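Local coordinates for protein probable dipeptidase (Pseudomonas aeruginosa, PDB 3B40) that probably acts as a metal-dependent dipeptidase of the membrane dipeptidase (M19) family, cutting dipeptides into their amino acids, at residues 173-185 against 302-316. The protein carries 11 engineered substitutions. Residues are numbered along the deposited sequence; the frame is centred on the assembly and turned at random.
Sequences DSSRPLPFFNDSP and MPGDPIITIWPEQRF. Engineered in segment 173-185: Ser184 (natural residue Thr), Pro185 (natural residue Ala).
Phe180 lies over one face of the Phe316 ring in an offset stack. The ring centroids are 4.2 Å apart and the planes tilt by only 20°. The CD1 corner of Phe180 makes the closest approach, 3.4 Å from CD2 of Phe316. Phe180 CB also sits over the same ring, as a CH-pi contact. Phe180 holds CG anti to its backbone N (chi1 -165°), which carries the ring out to the first turn of helix 313-328. There CG of Glu313 meets it obliquely, while the Glu313 carboxylate turns to the backbone N of Lys82.

The Pro179 ring points at the chain between Pro303 and Thr309. Its CG is 3.1 Å from Pro303 O, its CB is 3.2 Å from Asp305 O, and the same two carbons rest on Ile308 CB. The protein belongs to the TIM-barrel clan, with parallel strands at its core. Here a loop after strand 160-162 packs on the segment leading into helix 313-328, well away from the centre of the chain. Each side contributes a 3-10 turn, 179-181 and 306-310.

Across these turns, Thr309 OG1 donates to Asn182 OD1 at 2.8 Å. The hydroxyl comes from above the carbonyl plane, 42° out of it, so it misses the lone pairs. Beside this bond, Thr309 CA makes a CA-H...O contact with Pro179 O. A water links Pro306 O to Asp183 O.

At the other end, the extended Met302 side chain crosses Arg176 and Leu178 obliquely. Its SD lies 3.9 Å from Leu178 CD2 and 4.0 Å from Arg176 CB. The Arg176 guanidinium reaches on to Gln213.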
ATOM      1  N   ASP A 173       1.955 -16.587  -2.286  1.00 12.58           N
ATOM      2  CA  ASP A 173       0.653 -16.438  -2.981  1.00 12.49           C
ATOM      3  C   ASP A 173       0.043 -15.053  -2.725  1.00 12.45           C
ATOM      4  O   ASP A 173       0.148 -14.509  -1.624  1.00 11.95           O
ATOM      5  CB  ASP A 173      -0.377 -17.480  -2.529  1.00 11.59           C
ATOM      6  CG  ASP A 173       0.052 -18.933  -2.805  1.00 15.97           C
ATOM      7  OD1 ASP A 173       0.845 -19.196  -3.743  1.00 12.23           O
ATOM      8  OD2 ASP A 173      -0.423 -19.825  -2.061  1.00 17.57           O
ATOM      9  N   SER A 174      -0.667 -14.531  -3.716  1.00 12.87           N
ATOM     10  CA  SER A 174      -1.298 -13.241  -3.560  1.00 14.05           C
ATOM     11  C   SER A 174      -2.756 -13.427  -3.106  1.00 13.67           C
ATOM     12  O   SER A 174      -3.350 -14.475  -3.328  1.00 14.55           O
ATOM     13  CB  SER A 174      -1.215 -12.460  -4.872  1.00 12.73           C
ATOM     14  OG  SER A 174      -1.997 -11.269  -4.819  1.00 15.92           O
ATOM     15  N   SER A 175      -3.328 -12.412  -2.477  1.00 12.88           N
ATOM     16  CA  SER A 175      -4.768 -12.413  -2.224  1.00 12.83           C
ATOM     17  C   SER A 175      -5.545 -12.182  -3.533  1.00 14.08           C
ATOM     18  O   SER A 175      -6.757 -12.418  -3.608  1.00 14.71           O
ATOM     19  CB  SER A 175      -5.121 -11.357  -1.178  1.00 13.37           C
ATOM     20  OG  SER A 175      -4.842 -10.014  -1.622  1.00 12.52           O
ATOM     21  N   ARG A 176      -4.837 -11.721  -4.569  1.00 14.64           N
ATOM     22  CA  ARG A 176      -5.467 -11.409  -5.861  1.00 14.45           C
ATOM     23  C   ARG A 176      -4.711 -12.093  -6.975  1.00 13.77           C
ATOM     24  O   ARG A 176      -3.951 -11.428  -7.707  1.00 14.26           O
ATOM     25  CB  ARG A 176      -5.505  -9.895  -6.083  1.00 14.95           C
ATOM     26  CG  ARG A 176      -6.580  -9.198  -5.238  1.00 16.63           C
ATOM     27  CD  ARG A 176      -6.637  -7.716  -5.580  1.00 16.55           C
ATOM     28  NE  ARG A 176      -5.457  -6.995  -5.087  1.00 20.27           N
ATOM     29  CZ  ARG A 176      -5.284  -5.676  -5.190  1.00 24.41           C
ATOM     30  NH1 ARG A 176      -4.175  -5.106  -4.702  1.00 21.71           N
ATOM     31  NH2 ARG A 176      -6.217  -4.926  -5.789  1.00 22.70           N
ATOM     32  N   PRO A 177      -4.895 -13.422  -7.098  1.00 13.40           N
ATOM     33  CA  PRO A 177      -4.311 -14.140  -8.232  1.00 14.66           C
ATOM     34  C   PRO A 177      -4.895 -13.586  -9.539  1.00 15.52           C
ATOM     35  O   PRO A 177      -6.110 -13.289  -9.619  1.00 13.61           O
ATOM     36  CB  PRO A 177      -4.726 -15.628  -8.012  1.00 14.93           C
ATOM     37  CG  PRO A 177      -5.748 -15.648  -6.935  1.00 13.80           C
ATOM     38  CD  PRO A 177      -5.715 -14.294  -6.217  1.00 14.12           C
ATOM     39  N   LEU A 178      -4.032 -13.386 -10.530  1.00 15.65           N
ATOM     40  CA  LEU A 178      -4.523 -12.924 -11.828  1.00 17.45           C
ATOM     41  C   LEU A 178      -4.632 -14.015 -12.883  1.00 17.59           C
ATOM     42  O   LEU A 178      -3.617 -14.636 -13.254  1.00 16.70           O
ATOM     43  CB  LEU A 178      -3.613 -11.867 -12.418  1.00 17.96           C
ATOM     44  CG  LEU A 178      -3.602 -10.459 -11.863  1.00 21.73           C
ATOM     45  CD1 LEU A 178      -2.900  -9.591 -12.929  1.00 21.92           C
ATOM     46  CD2 LEU A 178      -5.032  -9.987 -11.570  1.00 24.95           C
ATOM     47  N   PRO A 179      -5.839 -14.177 -13.446  1.00 17.74           N
ATOM     48  CA  PRO A 179      -6.040 -15.169 -14.497  1.00 17.91           C
ATOM     49  C   PRO A 179      -5.260 -14.837 -15.776  1.00 18.51           C
ATOM     50  O   PRO A 179      -4.884 -15.738 -16.511  1.00 17.93           O
ATOM     51  CB  PRO A 179      -7.542 -15.132 -14.735  1.00 18.19           C
ATOM     52  CG  PRO A 179      -7.975 -13.787 -14.313  1.00 17.12           C
ATOM     53  CD  PRO A 179      -7.071 -13.425 -13.149  1.00 17.87           C
ATOM     54  N   PHE A 180      -4.983 -13.557 -16.009  1.00 17.86           N
ATOM     55  CA  PHE A 180      -4.055 -13.146 -17.081  1.00 18.10           C
ATOM     56  C   PHE A 180      -2.617 -13.710 -16.944  1.00 17.17           C
ATOM     57  O   PHE A 180      -1.914 -13.880 -17.956  1.00 16.99           O
ATOM     58  CB  PHE A 180      -4.023 -11.618 -17.169  1.00 18.81           C
ATOM     59  CG  PHE A 180      -3.403 -11.097 -18.440  1.00 19.98           C
ATOM     60  CD1 PHE A 180      -4.045 -11.274 -19.670  1.00 21.44           C
ATOM     61  CD2 PHE A 180      -2.202 -10.400 -18.400  1.00 21.09           C
ATOM     62  CE1 PHE A 180      -3.473 -10.785 -20.881  1.00 23.04           C
ATOM     63  CE2 PHE A 180      -1.617  -9.908 -19.596  1.00 23.31           C
ATOM     64  CZ  PHE A 180      -2.260 -10.092 -20.829  1.00 21.35           C
ATOM     65  N   PHE A 181      -2.177 -13.988 -15.710  1.00 15.85           N
ATOM     66  CA  PHE A 181      -0.853 -14.611 -15.442  1.00 15.59           C
ATOM     67  C   PHE A 181      -0.948 -16.151 -15.333  1.00 15.21           C
ATOM     68  O   PHE A 181       0.012 -16.825 -14.940  1.00 15.53           O
ATOM     69  CB  PHE A 181      -0.278 -14.080 -14.119  1.00 16.07           C
ATOM     70  CG  PHE A 181       0.038 -12.595 -14.117  1.00 18.10           C
ATOM     71  CD1 PHE A 181       0.123 -11.873 -15.313  1.00 19.28           C
ATOM     72  CD2 PHE A 181       0.312 -11.935 -12.900  1.00 20.04           C
ATOM     73  CE1 PHE A 181       0.427 -10.491 -15.289  1.00 22.30           C
ATOM     74  CE2 PHE A 181       0.615 -10.572 -12.863  1.00 19.78           C
ATOM     75  CZ  PHE A 181       0.673  -9.844 -14.064  1.00 18.57           C
ATOM     76  N   ASN A 182      -2.135 -16.671 -15.622  1.00 15.45           N
ATOM     77  CA  ASN A 182      -2.506 -18.092 -15.462  1.00 15.40           C
ATOM     78  C   ASN A 182      -2.402 -18.541 -13.992  1.00 15.23           C
ATOM     79  O   ASN A 182      -2.098 -19.686 -13.699  1.00 14.92           O
ATOM     80  CB  ASN A 182      -1.700 -18.993 -16.433  1.00 14.77           C
ATOM     81  CG  ASN A 182      -2.234 -20.424 -16.492  1.00 15.82           C
ATOM     82  OD1 ASN A 182      -3.442 -20.637 -16.414  1.00 17.07           O
ATOM     83  ND2 ASN A 182      -1.329 -21.411 -16.608  1.00 16.43           N
ATOM     84  N   ASP A 183      -2.675 -17.627 -13.062  1.00 15.83           N
ATOM     85  CA  ASP A 183      -2.548 -17.913 -11.616  1.00 16.11           C
ATOM     86  C   ASP A 183      -3.622 -18.887 -11.138  1.00 16.86           C
ATOM     87  O   ASP A 183      -4.768 -18.836 -11.611  1.00 17.05           O
ATOM     88  CB  ASP A 183      -2.684 -16.623 -10.794  1.00 16.04           C
ATOM     89  CG  ASP A 183      -1.430 -15.770 -10.801  1.00 17.43           C
ATOM     90  OD1 ASP A 183      -0.388 -16.198 -11.341  1.00 19.82           O
ATOM     91  OD2 ASP A 183      -1.469 -14.661 -10.217  1.00 19.16           O
ATOM     92  N   SER A 184      -3.269 -19.756 -10.192  1.00 16.61           N
ATOM     93  CA  SER A 184      -4.270 -20.504  -9.430  1.00 17.12           C
ATOM     94  C   SER A 184      -4.299 -20.001  -7.991  1.00 17.43           C
ATOM     95  O   SER A 184      -3.233 -19.742  -7.411  1.00 18.03           O
ATOM     96  CB  SER A 184      -3.961 -22.022  -9.453  1.00 17.45           C
ATOM     97  OG  SER A 184      -4.346 -22.574 -10.706  1.00 16.63           O
ATOM     98  N   PRO A 185      -5.497 -19.892  -7.390  1.00 17.35           N
ATOM     99  CA  PRO A 185      -5.579 -19.401  -6.006  1.00 17.73           C
ATOM    100  C   PRO A 185      -4.767 -20.294  -5.059  1.00 18.03           C
ATOM    101  O   PRO A 185      -4.761 -21.522  -5.206  1.00 17.55           O
ATOM    102  CB  PRO A 185      -7.084 -19.495  -5.685  1.00 17.76           C
ATOM    103  CG  PRO A 185      -7.617 -20.474  -6.685  1.00 17.18           C
ATOM    104  CD  PRO A 185      -6.828 -20.245  -7.922  1.00 17.07           C
ATOM    105  N   MET A 302     -11.563  -6.338 -10.234  1.00 19.82           N
ATOM    106  CA  MET A 302     -10.460  -6.699 -11.094  1.00 21.22           C
ATOM    107  C   MET A 302     -10.935  -7.846 -11.986  1.00 20.92           C
ATOM    108  O   MET A 302     -11.870  -8.562 -11.615  1.00 21.19           O
ATOM    109  CB  MET A 302      -9.275  -7.150 -10.233  1.00 21.62           C
ATOM    110  CG  MET A 302      -9.544  -8.491  -9.539  1.00 22.82           C
ATOM    111  SD  MET A 302      -8.056  -9.407  -9.159  1.00 24.10           S
ATOM    112  CE  MET A 302      -8.784 -10.790  -8.246  1.00 24.73           C
ATOM    113  N   PRO A 303     -10.358  -7.984 -13.192  1.00 20.62           N
ATOM    114  CA  PRO A 303     -10.665  -9.155 -14.017  1.00 20.20           C
ATOM    115  C   PRO A 303     -10.114 -10.456 -13.427  1.00 19.48           C
ATOM    116  O   PRO A 303      -9.054 -10.911 -13.844  1.00 19.89           O
ATOM    117  CB  PRO A 303      -9.990  -8.825 -15.354  1.00 20.30           C
ATOM    118  CG  PRO A 303      -8.944  -7.815 -15.007  1.00 21.44           C
ATOM    119  CD  PRO A 303      -9.499  -7.018 -13.901  1.00 20.31           C
ATOM    120  N   GLY A 304     -10.847 -11.051 -12.492  1.00 18.39           N
ATOM    121  CA  GLY A 304     -10.324 -12.177 -11.686  1.00 17.07           C
ATOM    122  C   GLY A 304     -10.847 -13.566 -12.042  1.00 16.12           C
ATOM    123  O   GLY A 304     -10.352 -14.587 -11.545  1.00 16.62           O
ATOM    124  N   ASP A 305     -11.845 -13.633 -12.904  1.00 16.91           N
ATOM    125  CA  ASP A 305     -12.451 -14.933 -13.265  1.00 16.88           C
ATOM    126  C   ASP A 305     -11.412 -15.874 -13.840  1.00 16.09           C
ATOM    127  O   ASP A 305     -10.676 -15.501 -14.764  1.00 16.60           O
ATOM    128  CB  ASP A 305     -13.587 -14.760 -14.260  1.00 17.24           C
ATOM    129  CG  ASP A 305     -14.702 -13.914 -13.712  1.00 18.65           C
ATOM    130  OD1 ASP A 305     -15.772 -14.483 -13.414  1.00 19.40           O
ATOM    131  OD2 ASP A 305     -14.514 -12.676 -13.577  1.00 21.19           O
ATOM    132  N   PRO A 306     -11.285 -17.065 -13.243  1.00 15.97           N
ATOM    133  CA  PRO A 306     -10.296 -18.086 -13.615  1.00 15.38           C
ATOM    134  C   PRO A 306     -10.269 -18.434 -15.102  1.00 15.56           C
ATOM    135  O   PRO A 306      -9.192 -18.562 -15.674  1.00 14.72           O
ATOM    136  CB  PRO A 306     -10.700 -19.282 -12.744  1.00 14.62           C
ATOM    137  CG  PRO A 306     -11.221 -18.629 -11.517  1.00 15.71           C
ATOM    138  CD  PRO A 306     -12.044 -17.484 -12.048  1.00 15.65           C
ATOM    139  N   ILE A 307     -11.442 -18.582 -15.709  1.00 15.75           N
ATOM    140  CA  ILE A 307     -11.547 -18.912 -17.147  1.00 16.15           C
ATOM    141  C   ILE A 307     -10.858 -17.869 -18.038  1.00 16.20           C
ATOM    142  O   ILE A 307     -10.461 -18.187 -19.152  1.00 16.27           O
ATOM    143  CB  ILE A 307     -13.040 -19.094 -17.575  1.00 16.79           C
ATOM    144  CG1 ILE A 307     -13.176 -19.756 -18.958  1.00 16.76           C
ATOM    145  CG2 ILE A 307     -13.765 -17.762 -17.553  1.00 13.91           C
ATOM    146  CD1 ILE A 307     -12.683 -21.126 -19.035  1.00 17.14           C
ATOM    147  N   ILE A 308     -10.671 -16.643 -17.531  1.00 16.40           N
ATOM    148  CA  ILE A 308     -10.035 -15.561 -18.328  1.00 15.58           C
ATOM    149  C   ILE A 308      -8.633 -16.009 -18.809  1.00 16.13           C
ATOM    150  O   ILE A 308      -8.114 -15.517 -19.812  1.00 16.93           O
ATOM    151  CB  ILE A 308     -10.033 -14.205 -17.542  1.00 15.53           C
ATOM    152  CG1 ILE A 308     -11.475 -13.667 -17.389  1.00 15.74           C
ATOM    153  CG2 ILE A 308      -9.101 -13.186 -18.203  1.00 16.13           C
ATOM    154  CD1 ILE A 308     -11.638 -12.461 -16.460  1.00 15.91           C
ATOM    155  N   THR A 309      -8.036 -17.004 -18.160  1.00 14.94           N
ATOM    156  CA  THR A 309      -6.710 -17.459 -18.615  1.00 14.75           C
ATOM    157  C   THR A 309      -6.681 -17.981 -20.077  1.00 14.49           C
ATOM    158  O   THR A 309      -5.629 -17.923 -20.738  1.00 13.21           O
ATOM    159  CB  THR A 309      -6.084 -18.538 -17.688  1.00 15.06           C
ATOM    160  OG1 THR A 309      -4.705 -18.745 -18.065  1.00 14.72           O
ATOM    161  CG2 THR A 309      -6.847 -19.873 -17.783  1.00 14.66           C
ATOM    162  N   ILE A 310      -7.823 -18.463 -20.576  1.00 14.84           N
ATOM    163  CA  ILE A 310      -7.903 -18.982 -21.973  1.00 16.03           C
ATOM    164  C   ILE A 310      -8.224 -17.926 -23.043  1.00 16.91           C
ATOM    165  O   ILE A 310      -8.120 -18.211 -24.244  1.00 17.00           O
ATOM    166  CB  ILE A 310      -8.876 -20.203 -22.133  1.00 15.31           C
ATOM    167  CG1 ILE A 310     -10.348 -19.762 -22.007  1.00 17.71           C
ATOM    168  CG2 ILE A 310      -8.580 -21.254 -21.071  1.00 14.59           C
ATOM    169  CD1 ILE A 310     -11.362 -20.739 -22.633  1.00 16.93           C
ATOM    170  N   TRP A 311      -8.575 -16.713 -22.619  1.00 17.62           N
ATOM    171  CA  TRP A 311      -8.867 -15.609 -23.536  1.00 18.04           C
ATOM    172  C   TRP A 311      -7.662 -15.113 -24.359  1.00 18.83           C
ATOM    173  O   TRP A 311      -6.545 -14.964 -23.836  1.00 19.14           O
ATOM    174  CB  TRP A 311      -9.399 -14.406 -22.756  1.00 18.62           C
ATOM    175  CG  TRP A 311     -10.769 -14.566 -22.186  1.00 17.65           C
ATOM    176  CD1 TRP A 311     -11.518 -15.708 -22.145  1.00 17.40           C
ATOM    177  CD2 TRP A 311     -11.556 -13.546 -21.556  1.00 19.80           C
ATOM    178  NE1 TRP A 311     -12.722 -15.458 -21.535  1.00 17.38           N
ATOM    179  CE2 TRP A 311     -12.781 -14.136 -21.185  1.00 19.20           C
ATOM    180  CE3 TRP A 311     -11.354 -12.180 -21.296  1.00 20.44           C
ATOM    181  CZ2 TRP A 311     -13.791 -13.415 -20.539  1.00 20.48           C
ATOM    182  CZ3 TRP A 311     -12.364 -11.463 -20.673  1.00 18.24           C
ATOM    183  CH2 TRP A 311     -13.556 -12.075 -20.299  1.00 20.15           C
ATOM    184  N   PRO A 312      -7.896 -14.778 -25.640  1.00 19.41           N
ATOM    185  CA  PRO A 312      -6.820 -14.083 -26.374  1.00 19.98           C
ATOM    186  C   PRO A 312      -6.523 -12.714 -25.744  1.00 20.09           C
ATOM    187  O   PRO A 312      -7.385 -12.145 -25.090  1.00 19.63           O
ATOM    188  CB  PRO A 312      -7.388 -13.918 -27.797  1.00 20.33           C
ATOM    189  CG  PRO A 312      -8.552 -14.930 -27.904  1.00 19.58           C
ATOM    190  CD  PRO A 312      -9.098 -15.017 -26.467  1.00 19.01           C
ATOM    191  N   GLU A 313      -5.303 -12.206 -25.895  1.00 21.17           N
ATOM    192  CA  GLU A 313      -4.949 -10.910 -25.266  1.00 23.72           C
ATOM    193  C   GLU A 313      -5.907  -9.782 -25.644  1.00 23.42           C
ATOM    194  O   GLU A 313      -6.302  -8.986 -24.790  1.00 23.97           O
ATOM    195  CB  GLU A 313      -3.496 -10.511 -25.571  1.00 23.70           C
ATOM    196  CG  GLU A 313      -2.482 -11.507 -25.001  1.00 24.49           C
ATOM    197  CD  GLU A 313      -1.058 -11.276 -25.509  1.00 25.85           C
ATOM    198  OE1 GLU A 313      -0.899 -10.659 -26.583  1.00 31.88           O
ATOM    199  OE2 GLU A 313      -0.086 -11.711 -24.838  1.00 28.23           O
ATOM    200  N   GLN A 314      -6.305  -9.750 -26.917  1.00 23.83           N
ATOM    201  CA  GLN A 314      -7.184  -8.711 -27.443  1.00 24.12           C
ATOM    202  C   GLN A 314      -8.515  -8.735 -26.673  1.00 23.86           C
ATOM    203  O   GLN A 314      -9.074  -7.685 -26.341  1.00 23.14           O
ATOM    204  CB  GLN A 314      -7.397  -8.946 -28.946  1.00 24.69           C
ATOM    205  CG  GLN A 314      -8.163  -7.842 -29.739  1.00 28.44           C
ATOM    206  CD  GLN A 314      -9.614  -7.634 -29.312  1.00 31.98           C
ATOM    207  OE1 GLN A 314     -10.022  -6.500 -29.034  1.00 34.83           O
ATOM    208  NE2 GLN A 314     -10.398  -8.715 -29.253  1.00 33.67           N
ATOM    209  N   ARG A 315      -8.998  -9.936 -26.359  1.00 22.12           N
ATOM    210  CA  ARG A 315     -10.285 -10.075 -25.657  1.00 22.28           C
ATOM    211  C   ARG A 315     -10.179  -9.598 -24.203  1.00 21.40           C
ATOM    212  O   ARG A 315     -11.084  -8.932 -23.680  1.00 20.81           O
ATOM    213  CB  ARG A 315     -10.756 -11.545 -25.710  1.00 21.15           C
ATOM    214  CG  ARG A 315     -12.147 -11.791 -25.144  1.00 21.61           C
ATOM    215  CD  ARG A 315     -12.535 -13.268 -25.365  1.00 23.21           C
ATOM    216  NE  ARG A 315     -13.784 -13.606 -24.666  1.00 24.63           N
ATOM    217  CZ  ARG A 315     -15.008 -13.406 -25.148  1.00 26.78           C
ATOM    218  NH1 ARG A 315     -15.179 -12.860 -26.350  1.00 27.29           N
ATOM    219  NH2 ARG A 315     -16.072 -13.748 -24.422  1.00 28.05           N
ATOM    220  N   PHE A 316      -9.063  -9.953 -23.562  1.00 21.66           N
ATOM    221  CA  PHE A 316      -8.766  -9.487 -22.216  1.00 21.55           C
ATOM    222  C   PHE A 316      -8.689  -7.963 -22.175  1.00 21.38           C
ATOM    223  O   PHE A 316      -9.346  -7.329 -21.342  1.00 20.59           O
ATOM    224  CB  PHE A 316      -7.458 -10.101 -21.691  1.00 21.78           C
ATOM    225  CG  PHE A 316      -7.085  -9.613 -20.327  1.00 22.27           C
ATOM    226  CD1 PHE A 316      -7.702 -10.146 -19.200  1.00 23.39           C
ATOM    227  CD2 PHE A 316      -6.159  -8.598 -20.165  1.00 24.61           C
ATOM    228  CE1 PHE A 316      -7.385  -9.687 -17.924  1.00 23.60           C
ATOM    229  CE2 PHE A 316      -5.831  -8.122 -18.900  1.00 25.07           C
ATOM    230  CZ  PHE A 316      -6.445  -8.672 -17.774  1.00 24.91           C
TER
HETATM  231  O   HOH W   1      -6.866 -18.949 -14.130  1.00 23.01           O